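Local coordinates for DNA mismatch repair protein PMS1 (Saccharomyces cerevisiae, PDB 3H4L), which probably binds and hydrolyses ATP through its GHKL-type N-terminal domain as part of eukaryotic DNA mismatch repair, at residues A75-T80 against A101-C106; C106-L111 against Q151-L156; D237-K242 against D259-V264. All coordinates share one frame; numbering follows the deposited sequence.

Interaction 1. Residues A75-T80 against A101-C106. With ANP (phosphoaminophosphonic acid-adenylate ester), chain E.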
loop_
_atom_site.group_PDB
_atom_site.type_symbol
_atom_site.label_atom_id
_atom_site.label_comp_id
_atom_site.label_asym_id
_atom_site.label_seq_id
_atom_site.Cartn_x
_atom_site.Cartn_y
_atom_site.Cartn_z
ATOM N N ALA B 75 5.246 -30.504 5.105
ATOM C CA ALA B 75 3.838 -30.320 4.753
ATOM C C ALA B 75 2.995 -31.583 4.528
ATOM O O ALA B 75 1.915 -31.509 3.950
ATOM C CB ALA B 75 3.736 -29.412 3.529
ATOM N N LEU B 76 3.472 -32.733 4.979
ATOM C CA LEU B 76 2.709 -33.960 4.813
ATOM C C LEU B 76 1.624 -34.038 5.877
ATOM O O LEU B 76 1.792 -33.510 6.982
ATOM C CB LEU B 76 3.614 -35.186 4.964
ATOM C CG LEU B 76 4.705 -35.454 3.920
ATOM C CD1 LEU B 76 5.532 -36.645 4.364
ATOM C CD2 LEU B 76 4.084 -35.718 2.560
ATOM N N LYS B 77 0.511 -34.691 5.542
ATOM C CA LYS B 77 -0.562 -34.891 6.509
ATOM C C LYS B 77 -0.239 -36.158 7.298
ATOM O O LYS B 77 0.240 -37.144 6.737
ATOM C CB LYS B 77 -1.915 -35.039 5.815
ATOM C CG LYS B 77 -2.716 -33.744 5.802
ATOM C CD LYS B 77 -4.101 -33.905 5.211
ATOM C CE LYS B 77 -4.845 -32.594 5.327
ATOM N NZ LYS B 77 -6.063 -32.563 4.499
ATOM N N HIS B 78 -0.498 -36.129 8.599
ATOM C CA HIS B 78 -0.210 -37.265 9.453
ATOM C C HIS B 78 -1.282 -38.346 9.372
ATOM O O HIS B 78 -2.446 -38.095 9.662
ATOM C CB HIS B 78 -0.045 -36.783 10.902
ATOM C CG HIS B 78 0.409 -37.849 11.853
ATOM N ND1 HIS B 78 -0.468 -38.598 12.608
ATOM C CD2 HIS B 78 1.649 -38.294 12.171
ATOM C CE1 HIS B 78 0.211 -39.453 13.355
ATOM N NE2 HIS B 78 1.498 -39.288 13.109
ATOM N N TYR B 79 -0.873 -39.549 8.973
ATOM C CA TYR B 79 -1.773 -40.700 8.874
ATOM C C TYR B 79 -1.085 -41.914 9.523
ATOM O O TYR B 79 0.010 -42.307 9.093
ATOM C CB TYR B 79 -2.052 -41.069 7.415
ATOM C CG TYR B 79 -2.621 -39.995 6.508
ATOM C CD1 TYR B 79 -2.015 -39.724 5.279
ATOM C CD2 TYR B 79 -3.801 -39.316 6.826
ATOM C CE1 TYR B 79 -2.562 -38.812 4.381
ATOM C CE2 TYR B 79 -4.365 -38.391 5.930
ATOM C CZ TYR B 79 -3.740 -38.146 4.703
ATOM O OH TYR B 79 -4.271 -37.245 3.789
ATOM N N THR B 80 -1.714 -42.509 10.541
ATOM C CA THR B 80 -1.148 -43.689 11.208
ATOM C C THR B 80 -0.643 -44.640 10.133
ATOM O O THR B 80 0.497 -45.101 10.165
ATOM C CB THR B 80 -2.220 -44.432 12.055
ATOM O OG1 THR B 80 -2.524 -43.669 13.223
ATOM C CG2 THR B 80 -1.732 -45.807 12.489
ATOM N N ALA B 101 -1.443 -26.029 9.131
ATOM C CA ALA B 101 -1.321 -24.958 8.156
ATOM C C ALA B 101 -0.587 -25.300 6.871
ATOM O O ALA B 101 -1.192 -25.330 5.804
ATOM C CB ALA B 101 -0.698 -23.730 8.804
ATOM N N LEU B 102 0.710 -25.548 6.941
ATOM C CA LEU B 102 1.416 -25.830 5.706
ATOM C C LEU B 102 0.793 -27.010 4.986
ATOM O O LEU B 102 0.707 -27.030 3.756
ATOM C CB LEU B 102 2.906 -26.079 5.969
ATOM C CG LEU B 102 3.721 -24.862 6.404
ATOM C CD1 LEU B 102 5.163 -25.094 6.013
ATOM C CD2 LEU B 102 3.214 -23.603 5.734
ATOM N N SER B 103 0.343 -27.985 5.761
ATOM C CA SER B 103 -0.272 -29.175 5.203
ATOM C C SER B 103 -1.538 -28.801 4.437
ATOM O O SER B 103 -1.869 -29.424 3.428
ATOM C CB SER B 103 -0.615 -30.145 6.330
ATOM O OG SER B 103 -0.677 -31.458 5.828
ATOM N N SER B 104 -2.242 -27.783 4.925
ATOM C CA SER B 104 -3.475 -27.323 4.288
ATOM C C SER B 104 -3.229 -26.373 3.112
ATOM O O SER B 104 -3.915 -26.458 2.090
ATOM C CB SER B 104 -4.394 -26.638 5.316
ATOM O OG SER B 104 -5.062 -27.586 6.131
ATOM N N LEU B 105 -2.268 -25.465 3.248
ATOM C CA LEU B 105 -1.980 -24.541 2.162
ATOM C C LEU B 105 -1.508 -25.307 0.928
ATOM O O LEU B 105 -1.530 -24.790 -0.182
ATOM C CB LEU B 105 -0.928 -23.522 2.597
ATOM C CG LEU B 105 -1.423 -22.443 3.573
ATOM C CD1 LEU B 105 -0.255 -21.862 4.351
ATOM C CD2 LEU B 105 -2.173 -21.363 2.809
ATOM N N CYS B 106 -1.084 -26.546 1.122
ATOM C CA CYS B 106 -0.639 -27.375 0.008
ATOM C C CYS B 106 -1.815 -27.862 -0.820
ATOM O O CYS B 106 -1.774 -27.865 -2.051
ATOM C CB CYS B 106 0.097 -28.592 0.529
ATOM S SG CYS B 106 1.813 -28.316 0.572
HETATM P PG ANP E . 0.575 -24.294 14.671
HETATM O O1G ANP E . 0.517 -23.567 13.392
HETATM O O2G ANP E . 1.141 -23.502 15.738
HETATM O O3G ANP E . -0.730 -24.890 15.125
HETATM P PB ANP E . 2.905 -25.509 13.539
HETATM O O1B ANP E . 3.781 -26.635 13.970
HETATM O O2B ANP E . 3.528 -24.200 13.470
HETATM N N3B ANP E . 1.577 -25.540 14.435
HETATM P PA ANP E . 2.446 -25.192 10.682
HETATM O O1A ANP E . 2.058 -23.812 10.887
HETATM O O2A ANP E . 1.819 -25.994 9.590
HETATM O O3A ANP E . 2.384 -25.929 12.098
HETATM O "O5'" ANP E . 3.962 -25.278 10.198
HETATM C "C5'" ANP E . 4.726 -26.244 10.814
HETATM C "C4'" ANP E . 6.163 -26.546 10.640
HETATM O "O4'" ANP E . 6.702 -25.839 9.507
HETATM C "C3'" ANP E . 6.650 -25.884 11.884
HETATM O "O3'" ANP E . 6.502 -26.769 13.000
HETATM C "C2'" ANP E . 8.039 -25.464 11.501
HETATM O "O2'" ANP E . 8.902 -26.536 11.830
HETATM C "C1'" ANP E . 7.857 -25.162 9.978
HETATM N N9 ANP E . 7.668 -23.743 9.553
HETATM C C8 ANP E . 6.588 -23.089 8.981
HETATM N N7 ANP E . 6.740 -21.824 8.720
HETATM C C5 ANP E . 8.032 -21.588 9.149
HETATM C C6 ANP E . 8.891 -20.423 9.182
HETATM N N6 ANP E . 8.481 -19.247 8.723
HETATM N N1 ANP E . 10.186 -20.509 9.694
HETATM C C2 ANP E . 10.655 -21.709 10.180
HETATM N N3 ANP E . 9.930 -22.864 10.193
HETATM C C4 ANP E . 8.629 -22.746 9.680
HETATM O O HOH W 1 -0.503 -32.282 2.396
#
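This contact belongs to the ATP site of the GHKL ATPase fold. The loop after strand 56-61 passes alongside the start of helix 101-107. That helix opens with Ala101 and Leu102, the last two residues of the GFRGEAL motif of MutL-type ATPases. Its N-terminal turn faces the nucleotide analogue ANP. Leu102 N donates to the alpha-phosphate oxygen O2A of ANP at 2.9 Å, with an N-H...O angle of 163°. The helix start would probably help to balance the negative charge of this phosphate. The Leu102 side chain, with CG anti to the carbonyl carbon, lies beside the nucleoside; its CD1 is 3.9 Å from ANP C8. ANP is also held by Asn36, Asp61 and Arg98.

On the loop side, the carbonyl of Ala75 is the polar centre. Ser103 places OG anti to its backbone N (chi1 -156°) and donates to Ala75 O at 3.2 Å. The hydroxyl comes from above the carbonyl plane, 63° out of it. Ser103 CA makes a CA-H...O contact with the same oxygen. A water adds a third approach, donating to Ala75 O at 3.0 Å and weakly to Ser103 O.

The apolar part is small. Ala75 CB lies 3.7 Å from Cys106 SG and 4.2 Å from Leu102 CB, so the methyl bridges one turn of the helix. Lys77 runs past Ser103, with CG 3.1 Å from Ser103 OG. Its extended chain carries NZ on to a hydrogen bond with His15.

Around the contact, helix 11-22 touches Lys77 and Ser104. Helix 26-39 touches Ala101 and Leu105. Strand 110-116 meets Leu102 and Cys106 through Leu111.

Interaction 2. Residues C106-L111 against Q151-L156; sequences CGIAKL and QLFHNL
The imidazole of His154 is covered on both faces. Lys110 CE sits over the centre of one face, 3.8 Å from the ring centroid and 11° off the normal, a CH-pi contact. Asn155 OD1 lies above the opposite face, toward the rim. Ala109 CA and a water stand at the ring edge, in its plane. This water is 2.8 Å from His154 NE2 and within hydrogen-bonding distance of Gly107 O and Ala109 O, which it probably cannot serve fully together with its other neighbours. Lys110 NZ is only 4.1 Å from His154 NE2, so a nearby positive charge would probably disfavour protonation of the ring.

The Phe153 ring has Leu152 CG over the centre of one face. Ile108 CD1 approaches the ring obliquely, 4.0 Å from Phe153 CE1. The same methyl also touches Leu152 CD1, while Ile108 CG2 packs on Leu156 CD1 at 3.6 Å. Arg159 makes a cation-pi contact with Phe153.

Two hydrogen bonds join the segments, one from a side chain and one between backbones. Asn155 ND2 donates to Gly107 O at 2.8 Å, nearly straight at 166° and close to both the amide and the carbonyl planes. Phe153 N meets Ile108 O at 2.9 Å, almost along the C=O axis.

Segment 151-156 makes a type II turn from Gln151 to His154, then an overlapping type I turn from Phe153 to Leu156. These turns lead from strand 144-150 to helix 157-164 and pack on the link between helix 101-107 and strand 110-116. The two strands are antiparallel neighbours in the sheet of the GHKL alpha/beta sandwich.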
loop_
_atom_site.group_PDB
_atom_site.type_symbol
_atom_site.label_atom_id
_atom_site.label_comp_id
_atom_site.label_asym_id
_atom_site.label_seq_id
_atom_site.Cartn_x
_atom_site.Cartn_y
_atom_site.Cartn_z
ATOM N N CYS B 106 -1.084 -26.546 1.122
ATOM C CA CYS B 106 -0.639 -27.375 0.008
ATOM C C CYS B 106 -1.815 -27.862 -0.820
ATOM O O CYS B 106 -1.774 -27.865 -2.051
ATOM C CB CYS B 106 0.097 -28.592 0.529
ATOM S SG CYS B 106 1.813 -28.316 0.572
ATOM N N GLY B 107 -2.854 -28.296 -0.116
ATOM C CA GLY B 107 -4.039 -28.802 -0.771
ATOM C C GLY B 107 -4.834 -27.758 -1.518
ATOM O O GLY B 107 -5.286 -28.031 -2.623
ATOM N N ILE B 108 -5.019 -26.570 -0.952
ATOM C CA ILE B 108 -5.802 -25.576 -1.670
ATOM C C ILE B 108 -5.058 -24.371 -2.243
ATOM O O ILE B 108 -5.669 -23.332 -2.502
ATOM C CB ILE B 108 -7.009 -25.089 -0.823
ATOM C CG1 ILE B 108 -6.566 -24.671 0.579
ATOM C CG2 ILE B 108 -8.049 -26.186 -0.758
ATOM C CD1 ILE B 108 -5.705 -23.431 0.605
ATOM N N ALA B 109 -3.751 -24.523 -2.462
ATOM C CA ALA B 109 -2.917 -23.460 -3.036
ATOM C C ALA B 109 -1.601 -24.067 -3.506
ATOM O O ALA B 109 -1.423 -25.271 -3.409
ATOM C CB ALA B 109 -2.653 -22.373 -2.001
ATOM N N LYS B 110 -0.699 -23.243 -4.032
ATOM C CA LYS B 110 0.616 -23.716 -4.486
ATOM C C LYS B 110 1.576 -23.222 -3.417
ATOM O O LYS B 110 1.696 -22.007 -3.224
ATOM C CB LYS B 110 1.019 -23.074 -5.821
ATOM C CG LYS B 110 -0.032 -23.101 -6.915
ATOM C CD LYS B 110 -0.226 -24.483 -7.540
ATOM C CE LYS B 110 -1.291 -24.434 -8.648
ATOM N NZ LYS B 110 -1.335 -25.665 -9.507
ATOM N N LEU B 111 2.263 -24.128 -2.729
ATOM C CA LEU B 111 3.185 -23.709 -1.670
ATOM C C LEU B 111 4.660 -23.804 -2.043
ATOM O O LEU B 111 5.117 -24.836 -2.512
ATOM C CB LEU B 111 2.951 -24.536 -0.398
ATOM C CG LEU B 111 3.782 -24.129 0.831
ATOM C CD1 LEU B 111 3.342 -22.735 1.307
ATOM C CD2 LEU B 111 3.616 -25.162 1.958
ATOM N N GLN B 151 -1.916 -18.453 -6.095
ATOM C CA GLN B 151 -3.086 -19.086 -6.688
ATOM C C GLN B 151 -3.974 -19.691 -5.599
ATOM O O GLN B 151 -4.389 -20.862 -5.668
ATOM C CB GLN B 151 -2.640 -20.160 -7.685
ATOM C CG GLN B 151 -2.135 -19.584 -9.003
ATOM C CD GLN B 151 -1.539 -20.634 -9.936
ATOM O OE1 GLN B 151 -1.767 -21.836 -9.768
ATOM N NE2 GLN B 151 -0.779 -20.180 -10.934
ATOM N N LEU B 152 -4.270 -18.877 -4.594
ATOM C CA LEU B 152 -5.083 -19.330 -3.485
ATOM C C LEU B 152 -6.484 -19.768 -3.921
ATOM O O LEU B 152 -7.157 -19.091 -4.695
ATOM C CB LEU B 152 -5.162 -18.227 -2.424
ATOM C CG LEU B 152 -5.868 -18.556 -1.109
ATOM C CD1 LEU B 152 -5.177 -19.711 -0.387
ATOM C CD2 LEU B 152 -5.867 -17.309 -0.253
ATOM N N PHE B 153 -6.901 -20.925 -3.421
ATOM C CA PHE B 153 -8.213 -21.501 -3.719
ATOM C C PHE B 153 -8.392 -21.791 -5.208
ATOM O O PHE B 153 -9.511 -21.834 -5.721
ATOM C CB PHE B 153 -9.344 -20.582 -3.203
ATOM C CG PHE B 153 -9.233 -20.235 -1.728
ATOM C CD1 PHE B 153 -8.891 -21.201 -0.789
ATOM C CD2 PHE B 153 -9.455 -18.940 -1.286
ATOM C CE1 PHE B 153 -8.765 -20.884 0.568
ATOM C CE2 PHE B 153 -9.335 -18.612 0.070
ATOM C CZ PHE B 153 -8.986 -19.589 0.997
ATOM N N HIS B 154 -7.280 -22.019 -5.893
ATOM C CA HIS B 154 -7.315 -22.307 -7.317
ATOM C C HIS B 154 -8.124 -23.565 -7.641
ATOM O O HIS B 154 -8.525 -23.766 -8.789
ATOM C CB HIS B 154 -5.888 -22.461 -7.856
ATOM C CG HIS B 154 -5.270 -23.786 -7.552
ATOM N ND1 HIS B 154 -5.301 -24.838 -8.437
ATOM C CD2 HIS B 154 -4.651 -24.247 -6.439
ATOM C CE1 HIS B 154 -4.730 -25.893 -7.883
ATOM N NE2 HIS B 154 -4.328 -25.561 -6.670
ATOM N N ASN B 155 -8.346 -24.417 -6.646
ATOM C CA ASN B 155 -9.114 -25.642 -6.862
ATOM C C ASN B 155 -10.379 -25.690 -6.002
ATOM O O ASN B 155 -10.808 -26.750 -5.553
ATOM C CB ASN B 155 -8.240 -26.873 -6.606
ATOM C CG ASN B 155 -7.551 -26.833 -5.259
ATOM O OD1 ASN B 155 -7.508 -25.793 -4.605
ATOM N ND2 ASN B 155 -6.994 -27.964 -4.843
ATOM N N LEU B 156 -10.952 -24.515 -5.768
ATOM C CA LEU B 156 -12.194 -24.346 -5.021
ATOM C C LEU B 156 -12.844 -23.203 -5.778
ATOM O O LEU B 156 -13.020 -22.111 -5.243
ATOM C CB LEU B 156 -11.929 -23.920 -3.578
ATOM C CG LEU B 156 -11.329 -24.960 -2.639
ATOM C CD1 LEU B 156 -11.144 -24.364 -1.254
ATOM C CD2 LEU B 156 -12.248 -26.154 -2.582
HETATM O O HOH W 2 -3.431 -27.158 -4.558
#

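Interaction 3. Residues D237-K242 against D259-V264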
loop_
_atom_site.group_PDB
_atom_site.type_symbol
_atom_site.label_atom_id
_atom_site.label_comp_id
_atom_site.label_asym_id
_atom_site.label_seq_id
_atom_site.Cartn_x
_atom_site.Cartn_y
_atom_site.Cartn_z
ATOM N N ASP B 237 -5.413 -8.099 41.203
ATOM C CA ASP B 237 -4.935 -9.110 42.137
ATOM C C ASP B 237 -6.019 -10.176 42.227
ATOM O O ASP B 237 -7.114 -9.916 42.726
ATOM C CB ASP B 237 -4.693 -8.495 43.513
ATOM C CG ASP B 237 -4.041 -9.467 44.474
ATOM O OD1 ASP B 237 -4.628 -10.541 44.722
ATOM O OD2 ASP B 237 -2.940 -9.157 44.979
ATOM N N LEU B 238 -5.715 -11.378 41.754
ATOM C CA LEU B 238 -6.697 -12.452 41.761
ATOM C C LEU B 238 -6.343 -13.624 42.683
ATOM O O LEU B 238 -7.024 -14.650 42.674
ATOM C CB LEU B 238 -6.883 -12.957 40.331
ATOM C CG LEU B 238 -8.271 -13.443 39.926
ATOM C CD1 LEU B 238 -9.237 -12.275 39.886
ATOM C CD2 LEU B 238 -8.198 -14.080 38.566
ATOM N N ASN B 239 -5.290 -13.464 43.481
ATOM C CA ASN B 239 -4.829 -14.511 44.399
ATOM C C ASN B 239 -5.906 -15.137 45.296
ATOM O O ASN B 239 -5.927 -16.354 45.489
ATOM C CB ASN B 239 -3.689 -13.971 45.267
ATOM C CG ASN B 239 -2.430 -13.685 44.465
ATOM O OD1 ASN B 239 -1.817 -14.594 43.908
ATOM N ND2 ASN B 239 -2.043 -12.417 44.399
ATOM N N PRO B 240 -6.802 -14.319 45.871
ATOM C CA PRO B 240 -7.839 -14.899 46.727
ATOM C C PRO B 240 -8.991 -15.509 45.927
ATOM O O PRO B 240 -10.033 -15.842 46.490
ATOM C CB PRO B 240 -8.287 -13.708 47.562
ATOM C CG PRO B 240 -8.180 -12.580 46.587
ATOM C CD PRO B 240 -6.831 -12.846 45.945
ATOM N N PHE B 241 -8.805 -15.657 44.618
ATOM C CA PHE B 241 -9.852 -16.216 43.768
ATOM C C PHE B 241 -9.504 -17.531 43.076
ATOM O O PHE B 241 -10.316 -18.056 42.313
ATOM C CB PHE B 241 -10.283 -15.198 42.709
ATOM C CG PHE B 241 -11.023 -14.011 43.262
ATOM C CD1 PHE B 241 -10.379 -13.090 44.079
ATOM C CD2 PHE B 241 -12.358 -13.801 42.941
ATOM C CE1 PHE B 241 -11.053 -11.974 44.566
ATOM C CE2 PHE B 241 -13.040 -12.691 43.422
ATOM C CZ PHE B 241 -12.385 -11.773 44.236
ATOM N N LYS B 242 -8.309 -18.065 43.312
ATOM C CA LYS B 242 -7.963 -19.341 42.697
ATOM C C LYS B 242 -8.709 -20.430 43.467
ATOM O O LYS B 242 -8.696 -20.443 44.700
ATOM C CB LYS B 242 -6.450 -19.566 42.712
ATOM C CG LYS B 242 -5.683 -18.824 43.782
ATOM C CD LYS B 242 -4.201 -19.009 43.536
ATOM C CE LYS B 242 -3.367 -18.592 44.723
ATOM N NZ LYS B 242 -1.939 -18.936 44.487
ATOM N N ASP B 259 1.651 -16.545 42.122
ATOM C CA ASP B 259 1.236 -15.153 42.342
ATOM C C ASP B 259 0.252 -14.818 41.222
ATOM O O ASP B 259 0.656 -14.422 40.126
ATOM C CB ASP B 259 2.445 -14.207 42.261
ATOM C CG ASP B 259 2.128 -12.791 42.757
ATOM O OD1 ASP B 259 0.960 -12.361 42.640
ATOM O OD2 ASP B 259 3.051 -12.103 43.254
ATOM N N TYR B 260 -1.038 -14.980 41.502
ATOM C CA TYR B 260 -2.074 -14.731 40.508
ATOM C C TYR B 260 -2.448 -13.259 40.338
ATOM O O TYR B 260 -3.542 -12.838 40.720
ATOM C CB TYR B 260 -3.328 -15.545 40.844
ATOM C CG TYR B 260 -4.286 -15.701 39.686
ATOM C CD1 TYR B 260 -5.415 -16.511 39.796
ATOM C CD2 TYR B 260 -4.058 -15.053 38.469
ATOM C CE1 TYR B 260 -6.292 -16.677 38.723
ATOM C CE2 TYR B 260 -4.926 -15.208 37.394
ATOM C CZ TYR B 260 -6.040 -16.021 37.525
ATOM O OH TYR B 260 -6.905 -16.167 36.465
ATOM N N LYS B 261 -1.530 -12.489 39.758
ATOM C CA LYS B 261 -1.752 -11.071 39.498
ATOM C C LYS B 261 -1.776 -10.842 37.986
ATOM O O LYS B 261 -0.925 -11.353 37.251
ATOM C CB LYS B 261 -0.644 -10.215 40.131
ATOM C CG LYS B 261 -0.769 -9.988 41.643
ATOM C CD LYS B 261 0.147 -8.844 42.098
ATOM C CE LYS B 261 0.001 -8.520 43.585
ATOM N NZ LYS B 261 0.636 -9.542 44.460
ATOM N N ILE B 262 -2.760 -10.087 37.516
ATOM C CA ILE B 262 -2.857 -9.807 36.092
ATOM C C ILE B 262 -2.528 -8.348 35.812
ATOM O O ILE B 262 -3.230 -7.438 36.253
ATOM C CB ILE B 262 -4.268 -10.104 35.540
ATOM C CG1 ILE B 262 -4.650 -11.554 35.833
ATOM C CG2 ILE B 262 -4.296 -9.849 34.032
ATOM C CD1 ILE B 262 -6.070 -11.904 35.435
ATOM N N ARG B 263 -1.441 -8.142 35.082
ATOM C CA ARG B 263 -1.009 -6.807 34.721
ATOM C C ARG B 263 -1.645 -6.435 33.378
ATOM O O ARG B 263 -1.417 -7.101 32.358
ATOM C CB ARG B 263 0.517 -6.761 34.628
ATOM N N VAL B 264 -2.461 -5.382 33.392
ATOM C CA VAL B 264 -3.133 -4.906 32.186
ATOM C C VAL B 264 -2.518 -3.580 31.734
ATOM O O VAL B 264 -2.705 -2.539 32.371
ATOM C CB VAL B 264 -4.646 -4.720 32.435
ATOM C CG1 VAL B 264 -5.304 -4.013 31.254
ATOM C CG2 VAL B 264 -5.291 -6.073 32.662
#
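At the edge of the second, S5-like domain, antiparallel strands 229-237 and 261-269 part beyond the non-hydrogen-bonded pair Asp237-Lys261. The packed side is made by Leu238 and Tyr260, which lie side by side and point the same way. Leu238 CB sits over the centre of the Tyr260 ring, 3.8 Å from its centroid and 9° off the normal. Lys242 CB is at the ring edge. Helix 343-362 covers Leu238 through Val346 and Ile349, and Tyr260 OH bonds to His341 O.

The other side is polar, looser and more exposed. Asp237 OD2 and Lys261 NZ form a long salt bridge at 3.6 Å. Lys261 NZ also reaches Asp259 OD1 weakly, at 3.4 Å.

Asn239 joins the two sides. Asp237 OD1 accepts from Asn239 N at 3.2 Å, closing an Asx turn, and from Asn239 ND2. The same ND2 makes a weak bond to Asp259 OD1. Asn239 OD1 takes Tyr260 N at 2.6 Å, the donor 36° out of the carbonyl plane. An alanine here would remove the bonds made by OD1 and ND2 and would probably loosen the backbone at Tyr260, the centre of an inverse gamma turn. Next to this, Leu238 N donates to Tyr260 O at 2.8 Å, nearly along the C=O axis.

Interactions 1 and 2 lie in the GHKL ATPase region and use the two ends of helix 101-107. They share Cys106, and their centres are 13 Å apart. They also touch, Leu102 O packing on Leu111 CD2. Interaction 1 is buried and bears directly on the nucleotide. Interaction 2 is partly buried, has no direct contact with ANP and ties the far end of the helix to the turns after strand 144-150, the sheet neighbour of strand 110-116. Interaction 3 stands alone in the S5-like domain, its centre about 40 Å from that of interaction 1. A hydroxyl and a water dominate the first, ring and amide contacts the second, and charged side chains the surface of the third.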